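Sts-2 protein (Mus musculus, PDB 3D4I) suppresses T-cell receptor signalling and, through its 2H-phosphatase domain, the part of the protein crystallised here, has an acid-dependent phosphatase activity. Local coordinates at residues G18-W29 against P65-Q74; E122-K130 against I199-C209. All coordinates share one frame; numbering follows the deposited sequence.

Interaction 1: G18-W29 against P65-Q74; sequences GERVDQVFGKSW and PPLSSCGIFQ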
# COMPACT_ATOMS: atom_id res chain seq x y z
N GLY A 18 -0.55 1.36 -11.11
CA GLY A 18 0.09 0.92 -9.86
C GLY A 18 1.12 -0.18 -10.04
O GLY A 18 1.37 -0.68 -11.16
N GLU A 19 1.73 -0.55 -8.92
CA GLU A 19 2.80 -1.54 -8.94
C GLU A 19 2.29 -2.84 -9.60
O GLU A 19 1.21 -3.34 -9.27
CB GLU A 19 3.27 -1.82 -7.51
CG GLU A 19 4.45 -2.80 -7.45
CD GLU A 19 4.78 -3.17 -6.02
OE1 GLU A 19 4.02 -3.98 -5.46
OE2 GLU A 19 5.81 -2.70 -5.49
N ARG A 20 3.07 -3.36 -10.55
CA ARG A 20 2.75 -4.62 -11.21
C ARG A 20 3.47 -5.81 -10.53
O ARG A 20 4.60 -5.66 -10.03
CB ARG A 20 3.04 -4.53 -12.72
CG ARG A 20 4.38 -3.98 -13.09
CD ARG A 20 4.49 -3.62 -14.57
NE ARG A 20 4.61 -4.80 -15.41
CZ ARG A 20 4.90 -4.77 -16.71
NH1 ARG A 20 5.14 -3.59 -17.32
NH2 ARG A 20 4.99 -5.91 -17.39
N VAL A 21 2.79 -6.95 -10.45
CA VAL A 21 3.33 -8.09 -9.67
C VAL A 21 4.70 -8.48 -10.16
O VAL A 21 5.56 -8.81 -9.35
CB VAL A 21 2.43 -9.37 -9.69
CG1 VAL A 21 1.28 -9.21 -8.72
CG2 VAL A 21 1.96 -9.71 -11.08
N ASP A 22 4.91 -8.42 -11.48
CA ASP A 22 6.22 -8.82 -12.01
C ASP A 22 7.36 -7.85 -11.73
O ASP A 22 8.52 -8.22 -11.89
CB ASP A 22 6.16 -9.17 -13.51
CG ASP A 22 5.71 -8.00 -14.37
OD1 ASP A 22 4.91 -7.17 -13.91
OD2 ASP A 22 6.14 -7.93 -15.54
N GLN A 23 7.06 -6.62 -11.29
CA GLN A 23 8.13 -5.66 -10.93
C GLN A 23 8.80 -6.16 -9.65
O GLN A 23 10.02 -5.99 -9.44
CB GLN A 23 7.60 -4.25 -10.59
CG GLN A 23 8.71 -3.21 -10.56
CD GLN A 23 8.29 -1.86 -10.03
OE1 GLN A 23 7.21 -1.35 -10.34
NE2 GLN A 23 9.16 -1.25 -9.23
N VAL A 24 8.00 -6.75 -8.76
CA VAL A 24 8.49 -7.23 -7.49
C VAL A 24 9.05 -8.66 -7.60
O VAL A 24 10.12 -8.96 -7.09
CB VAL A 24 7.39 -7.16 -6.38
CG1 VAL A 24 7.87 -7.78 -5.05
CG2 VAL A 24 7.05 -5.73 -6.09
N PHE A 25 8.28 -9.54 -8.23
CA PHE A 25 8.58 -10.96 -8.17
C PHE A 25 9.39 -11.44 -9.36
O PHE A 25 9.86 -12.59 -9.37
CB PHE A 25 7.30 -11.75 -7.94
CG PHE A 25 6.66 -11.45 -6.60
CD1 PHE A 25 7.24 -11.94 -5.43
CD2 PHE A 25 5.58 -10.59 -6.51
CE1 PHE A 25 6.71 -11.65 -4.18
CE2 PHE A 25 5.02 -10.28 -5.25
CZ PHE A 25 5.61 -10.81 -4.08
N GLY A 26 9.56 -10.57 -10.33
CA GLY A 26 10.44 -10.85 -11.48
C GLY A 26 9.78 -11.60 -12.61
O GLY A 26 8.56 -11.84 -12.60
N LYS A 27 10.57 -11.96 -13.63
CA LYS A 27 10.00 -12.54 -14.85
C LYS A 27 9.34 -13.93 -14.63
O LYS A 27 8.43 -14.28 -15.37
CB LYS A 27 11.02 -12.55 -16.03
CG LYS A 27 12.40 -13.16 -15.76
CD LYS A 27 13.38 -12.87 -16.96
CE LYS A 27 14.78 -13.54 -16.81
NZ LYS A 27 15.70 -13.31 -18.07
N SER A 28 9.75 -14.64 -13.59
CA SER A 28 9.18 -15.94 -13.19
C SER A 28 7.94 -15.87 -12.31
O SER A 28 7.50 -16.89 -11.81
CB SER A 28 10.24 -16.79 -12.49
OG SER A 28 10.47 -16.39 -11.15
N TRP A 29 7.37 -14.67 -12.13
CA TRP A 29 6.21 -14.49 -11.22
C TRP A 29 5.08 -15.50 -11.49
O TRP A 29 4.50 -16.03 -10.55
CB TRP A 29 5.68 -13.03 -11.28
CG TRP A 29 4.86 -12.77 -12.51
CD1 TRP A 29 5.32 -12.42 -13.74
CD2 TRP A 29 3.43 -12.92 -12.64
NE1 TRP A 29 4.28 -12.31 -14.62
CE2 TRP A 29 3.11 -12.61 -13.97
CE3 TRP A 29 2.40 -13.27 -11.74
CZ2 TRP A 29 1.79 -12.65 -14.45
CZ3 TRP A 29 1.09 -13.30 -12.22
CH2 TRP A 29 0.80 -12.99 -13.56
N PRO A 65 0.52 -8.75 -16.85
CA PRO A 65 0.42 -9.04 -15.41
C PRO A 65 -0.54 -8.10 -14.65
O PRO A 65 -0.73 -6.95 -15.06
CB PRO A 65 1.87 -8.91 -14.94
CG PRO A 65 2.44 -7.85 -15.88
CD PRO A 65 1.81 -8.14 -17.21
N PRO A 66 -1.14 -8.60 -13.55
CA PRO A 66 -2.02 -7.80 -12.74
C PRO A 66 -1.28 -6.86 -11.80
O PRO A 66 -0.06 -6.96 -11.63
CB PRO A 66 -2.77 -8.85 -11.92
CG PRO A 66 -1.75 -9.93 -11.71
CD PRO A 66 -1.05 -9.99 -13.04
N LEU A 67 -2.02 -5.96 -11.18
CA LEU A 67 -1.47 -5.15 -10.11
C LEU A 67 -1.15 -6.07 -8.95
O LEU A 67 -1.86 -7.03 -8.71
CB LEU A 67 -2.52 -4.15 -9.63
CG LEU A 67 -2.86 -3.01 -10.59
CD1 LEU A 67 -3.93 -2.13 -9.96
CD2 LEU A 67 -1.62 -2.24 -10.90
N SER A 68 -0.09 -5.78 -8.22
CA SER A 68 0.16 -6.41 -6.92
C SER A 68 -0.82 -5.88 -5.91
O SER A 68 -1.53 -4.89 -6.18
CB SER A 68 1.57 -6.09 -6.46
OG SER A 68 1.69 -4.68 -6.24
N SER A 69 -0.87 -6.49 -4.72
CA SER A 69 -1.67 -5.95 -3.62
C SER A 69 -1.28 -4.49 -3.31
O SER A 69 -2.15 -3.65 -3.04
CB SER A 69 -1.47 -6.82 -2.38
OG SER A 69 -1.94 -8.14 -2.66
N CYS A 70 0.01 -4.20 -3.36
CA CYS A 70 0.49 -2.83 -3.12
C CYS A 70 0.04 -1.88 -4.25
O CYS A 70 -0.36 -0.75 -3.98
CB CYS A 70 2.01 -2.83 -3.00
SG CYS A 70 2.72 -1.22 -2.56
N GLY A 71 0.07 -2.34 -5.50
CA GLY A 71 -0.45 -1.52 -6.63
C GLY A 71 -1.93 -1.16 -6.45
O GLY A 71 -2.36 -0.04 -6.76
N ILE A 72 -2.71 -2.12 -5.98
CA ILE A 72 -4.13 -1.89 -5.68
C ILE A 72 -4.28 -0.83 -4.59
O ILE A 72 -5.12 0.05 -4.71
CB ILE A 72 -4.86 -3.20 -5.24
CG1 ILE A 72 -4.90 -4.20 -6.41
CG2 ILE A 72 -6.28 -2.90 -4.73
CD1 ILE A 72 -5.21 -5.69 -5.96
N PHE A 73 -3.49 -0.96 -3.51
CA PHE A 73 -3.45 0.06 -2.46
C PHE A 73 -3.09 1.45 -3.03
O PHE A 73 -3.76 2.43 -2.69
CB PHE A 73 -2.50 -0.36 -1.31
CG PHE A 73 -1.67 0.78 -0.74
CD1 PHE A 73 -2.24 1.71 0.15
CD2 PHE A 73 -0.32 0.91 -1.07
CE1 PHE A 73 -1.47 2.76 0.68
CE2 PHE A 73 0.47 1.98 -0.53
CZ PHE A 73 -0.13 2.89 0.34
N GLN A 74 -2.06 1.53 -3.89
CA GLN A 74 -1.66 2.82 -4.45
C GLN A 74 -2.80 3.45 -5.27
O GLN A 74 -3.08 4.63 -5.13
CB GLN A 74 -0.40 2.68 -5.31
CG GLN A 74 0.81 2.14 -4.52
CD GLN A 74 1.90 1.64 -5.45
OE1 GLN A 74 1.63 1.25 -6.58
NE2 GLN A 74 3.13 1.68 -4.98
O HOH W 1 5.64 0.08 -5.46
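The RHG signature of the histidine phosphatases ends at G18, and this residue and E19 lie against the first turn of helix 69-85. Neither G18 nor G71 has room for a CB. One on G71 would run into E19 O, and one on G18 into G71 O. S68 is the N-cap of the helix. Its OG accepts from G71 N at 2.9 Å and donates to E19 OE1 at 2.6 Å, using the anti lone pair of that oxygen. The E19 chain is extended, with CG anti to the backbone N (chi1 -177°), which carries the carboxylate to S68 and C70. N46 ND2 also donates to OE1. E19 OE2 accepts from G261 N of the second subunit, and a water bound by Q74 NE2 also sits there. Q74 OE1 in turn accepts from E19 N at 3.0 Å.

Behind the signature, R20 and L67 form a single beta bridge. S68 N bonds to E19 O, and V21 N reaches P66 O (3.1 Å) almost straight, at 170°. Farther along, R20 grips D22 side-on: NE to OD1 is 2.8 Å, and NH2 takes OD2. P65 CG sits against this ion pair, 3.2 Å from D22 OD1. With an alanine in place of D22, the R20 guanidinium would probably lose this mate and be free to turn away from P65. The W29 indole packs against both prolines, its CH2 3.6 Å from P66 CD and its CZ2 3.8 Å from P65 CB, and V21 CG2 lies over one indole face.

Interaction 2: E122-K130 against I199-C209; sequences EPGIFEWMK and IVSHSSALDSC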
# COMPACT_ATOMS: atom_id res chain seq x y z
N GLU A 122 -8.70 2.32 -24.63
CA GLU A 122 -8.07 2.94 -25.78
C GLU A 122 -6.70 2.32 -26.04
O GLU A 122 -5.71 2.71 -25.41
CB GLU A 122 -7.94 4.46 -25.59
CG GLU A 122 -7.27 5.22 -26.78
CD GLU A 122 -7.92 4.89 -28.14
OE1 GLU A 122 -9.09 5.25 -28.31
OE2 GLU A 122 -7.26 4.26 -29.01
N PRO A 123 -6.62 1.34 -26.95
CA PRO A 123 -5.29 0.85 -27.34
C PRO A 123 -4.33 1.90 -27.88
O PRO A 123 -3.13 1.67 -27.86
CB PRO A 123 -5.61 -0.19 -28.42
CG PRO A 123 -6.95 -0.68 -28.02
CD PRO A 123 -7.69 0.56 -27.60
N GLY A 124 -4.82 3.04 -28.35
CA GLY A 124 -3.94 4.11 -28.81
C GLY A 124 -3.07 4.72 -27.70
O GLY A 124 -2.11 5.43 -28.00
N ILE A 125 -3.39 4.42 -26.44
CA ILE A 125 -2.53 4.84 -25.32
C ILE A 125 -1.84 3.65 -24.63
O ILE A 125 -1.36 3.78 -23.51
CB ILE A 125 -3.29 5.76 -24.27
CG1 ILE A 125 -4.42 4.99 -23.55
CG2 ILE A 125 -3.76 7.06 -24.97
CD1 ILE A 125 -5.27 5.82 -22.51
N PHE A 126 -1.80 2.50 -25.32
CA PHE A 126 -1.00 1.38 -24.87
C PHE A 126 0.49 1.74 -24.88
O PHE A 126 0.89 2.74 -25.50
CB PHE A 126 -1.26 0.14 -25.73
CG PHE A 126 -0.56 -1.11 -25.26
CD1 PHE A 126 -0.90 -1.69 -24.04
CD2 PHE A 126 0.40 -1.71 -26.04
CE1 PHE A 126 -0.25 -2.84 -23.60
CE2 PHE A 126 1.04 -2.86 -25.63
CZ PHE A 126 0.70 -3.44 -24.40
N GLU A 127 1.31 0.94 -24.20
CA GLU A 127 2.76 1.11 -24.19
C GLU A 127 3.34 1.06 -25.60
O GLU A 127 2.77 0.43 -26.50
CB GLU A 127 3.37 -0.01 -23.30
CG GLU A 127 4.88 0.03 -23.12
CD GLU A 127 5.34 1.27 -22.37
OE1 GLU A 127 5.55 2.29 -23.03
OE2 GLU A 127 5.48 1.21 -21.12
N TRP A 128 4.47 1.73 -25.82
CA TRP A 128 5.24 1.58 -27.06
C TRP A 128 5.56 0.10 -27.27
O TRP A 128 6.09 -0.53 -26.36
CB TRP A 128 6.54 2.39 -26.96
CG TRP A 128 7.44 2.40 -28.21
CD1 TRP A 128 7.11 2.07 -29.48
CD2 TRP A 128 8.80 2.85 -28.26
NE1 TRP A 128 8.18 2.25 -30.33
CE2 TRP A 128 9.24 2.73 -29.60
CE3 TRP A 128 9.70 3.33 -27.29
CZ2 TRP A 128 10.54 3.05 -29.99
CZ3 TRP A 128 11.01 3.66 -27.70
CH2 TRP A 128 11.41 3.52 -29.03
N MET A 129 5.24 -0.44 -28.46
CA MET A 129 5.36 -1.89 -28.72
C MET A 129 6.77 -2.42 -28.63
O MET A 129 6.99 -3.60 -28.37
CB MET A 129 4.76 -2.25 -30.10
CG MET A 129 3.26 -1.97 -30.22
SD MET A 129 2.29 -3.12 -29.21
CE MET A 129 2.57 -4.64 -30.16
N LYS A 130 7.73 -1.53 -28.85
CA LYS A 130 9.15 -1.78 -28.63
C LYS A 130 9.42 -2.40 -27.26
O LYS A 130 10.35 -3.19 -27.12
CB LYS A 130 9.91 -0.45 -28.74
CG LYS A 130 11.43 -0.51 -28.49
CD LYS A 130 12.16 -1.09 -29.67
CE LYS A 130 12.26 -0.10 -30.81
NZ LYS A 130 12.97 -0.71 -31.99
N ILE A 199 -6.51 9.67 -17.93
CA ILE A 199 -5.84 8.87 -18.93
C ILE A 199 -4.95 7.91 -18.13
O ILE A 199 -3.89 8.30 -17.66
CB ILE A 199 -4.95 9.74 -19.89
CG1 ILE A 199 -5.77 10.86 -20.60
CG2 ILE A 199 -4.18 8.87 -20.89
CD1 ILE A 199 -6.92 10.39 -21.45
N VAL A 200 -5.41 6.68 -17.95
CA VAL A 200 -4.72 5.74 -17.06
C VAL A 200 -3.89 4.82 -17.93
O VAL A 200 -4.44 4.00 -18.69
CB VAL A 200 -5.70 4.90 -16.23
CG1 VAL A 200 -4.91 3.97 -15.26
CG2 VAL A 200 -6.67 5.83 -15.45
N SER A 201 -2.58 4.95 -17.84
CA SER A 201 -1.70 4.39 -18.87
C SER A 201 -0.34 4.07 -18.26
O SER A 201 -0.25 3.72 -17.06
CB SER A 201 -1.61 5.39 -20.04
OG SER A 201 -0.86 4.86 -21.13
N HIS A 202 0.70 4.21 -19.07
CA HIS A 202 2.06 3.75 -18.81
C HIS A 202 2.95 4.95 -18.55
O HIS A 202 2.54 6.07 -18.82
CB HIS A 202 2.57 2.99 -20.04
CG HIS A 202 1.67 1.85 -20.44
ND1 HIS A 202 1.80 0.58 -19.90
CD2 HIS A 202 0.59 1.81 -21.24
CE1 HIS A 202 0.86 -0.20 -20.40
NE2 HIS A 202 0.10 0.52 -21.20
N SER A 203 4.15 4.72 -18.02
CA SER A 203 5.07 5.82 -17.74
C SER A 203 5.31 6.65 -19.00
O SER A 203 5.31 7.87 -18.95
CB SER A 203 6.40 5.28 -17.21
OG SER A 203 6.23 4.77 -15.90
N SER A 204 5.47 5.98 -20.13
CA SER A 204 5.66 6.67 -21.42
C SER A 204 4.59 7.73 -21.74
O SER A 204 4.89 8.77 -22.36
CB SER A 204 5.69 5.64 -22.55
OG SER A 204 4.65 4.72 -22.38
N ALA A 205 3.34 7.43 -21.37
CA ALA A 205 2.22 8.29 -21.70
C ALA A 205 2.27 9.67 -21.01
O ALA A 205 1.67 10.62 -21.51
CB ALA A 205 0.89 7.59 -21.39
N LEU A 206 2.94 9.76 -19.85
CA LEU A 206 3.02 11.06 -19.17
C LEU A 206 3.73 12.09 -20.06
O LEU A 206 3.47 13.28 -19.93
CB LEU A 206 3.67 10.98 -17.78
CG LEU A 206 2.71 10.64 -16.61
CD1 LEU A 206 2.43 9.16 -16.59
CD2 LEU A 206 3.29 11.08 -15.28
N ASP A 207 4.58 11.61 -20.96
CA ASP A 207 5.23 12.46 -21.97
C ASP A 207 4.44 12.47 -23.30
O ASP A 207 4.06 13.53 -23.82
CB ASP A 207 6.68 12.02 -22.21
CG ASP A 207 7.47 13.04 -23.04
OD1 ASP A 207 7.60 14.19 -22.59
OD2 ASP A 207 7.99 12.69 -24.12
N SER A 208 4.20 11.29 -23.85
CA SER A 208 3.63 11.18 -25.19
C SER A 208 2.17 11.62 -25.31
O SER A 208 1.73 11.95 -26.41
CB SER A 208 3.79 9.76 -25.73
OG SER A 208 2.92 8.91 -25.04
N CYS A 209 1.41 11.59 -24.21
CA CYS A 209 0.01 12.02 -24.24
C CYS A 209 -0.19 13.49 -23.82
O CYS A 209 -1.32 14.02 -23.87
CB CYS A 209 -0.89 11.05 -23.45
SG CYS A 209 -0.96 9.39 -24.21
O HOH W 2 2.06 4.93 -23.74
O HOH W 3 6.66 3.22 -20.05
O HOH W 4 4.28 -0.24 -18.86
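E127 OE1 accepts from two donors. S204 OG meets E127 OE1 from above the carboxylate plane at 2.7 Å, and W128 N approaches that oxygen's anti lone pair at 3.0 Å. The contact probably belongs to the active site of the histidine phosphatase fold. H202, just past the end of strand 196-201, is probably the second histidine of the 2H pair. The place of E127 beside it is consistent with that of the acidic residue of phosphoglycerate mutase-like enzymes. E127 CB stands over the centre of the H202 ring, 3.7 Å from the centroid and 4° off the normal. The E127 chain then bends at chi2 (65°), and OE2 turns to two waters. One is also held by S204 N, the other by H202 ND1. The other ring nitrogen, NE2, bonds to S95 OG. F126 CD1 comes to 3.7 Å from H202 NE2, the two ring planes 86° apart. R178 bonds to the carbonyls of G124, F126 and E127. I125 CD1 meets I199 CG2 at 3.6 Å, and I125 CG2 meets C209 SG. S201 OG donates to I125 O at 2.7 Å, in the carbonyl plane, and the same oxygen lies at the edge of the H202 ring.

Overall arrangement
Both contacts are buried. Interaction 2 lies nearer the chain centre, about 8 Å against 13 Å from centre to centre, and interaction 1 adjoins the second subunit. Their centres are 18 Å apart, and they do not touch. Helix 98-111 packs on both: P66 and L67 lean on it from interaction 1, V200 and H202 from interaction 2. R99 on this helix lies near R20 and touches H202. R16, also of the RHG signature, bonds to S203. Interaction 1 joins backbone to backbone across a bridge and adds a helix cap and a salt bridge. Interaction 2 has no backbone-to-backbone bond across it and rests on side chains and waters, with apolar packing round I125.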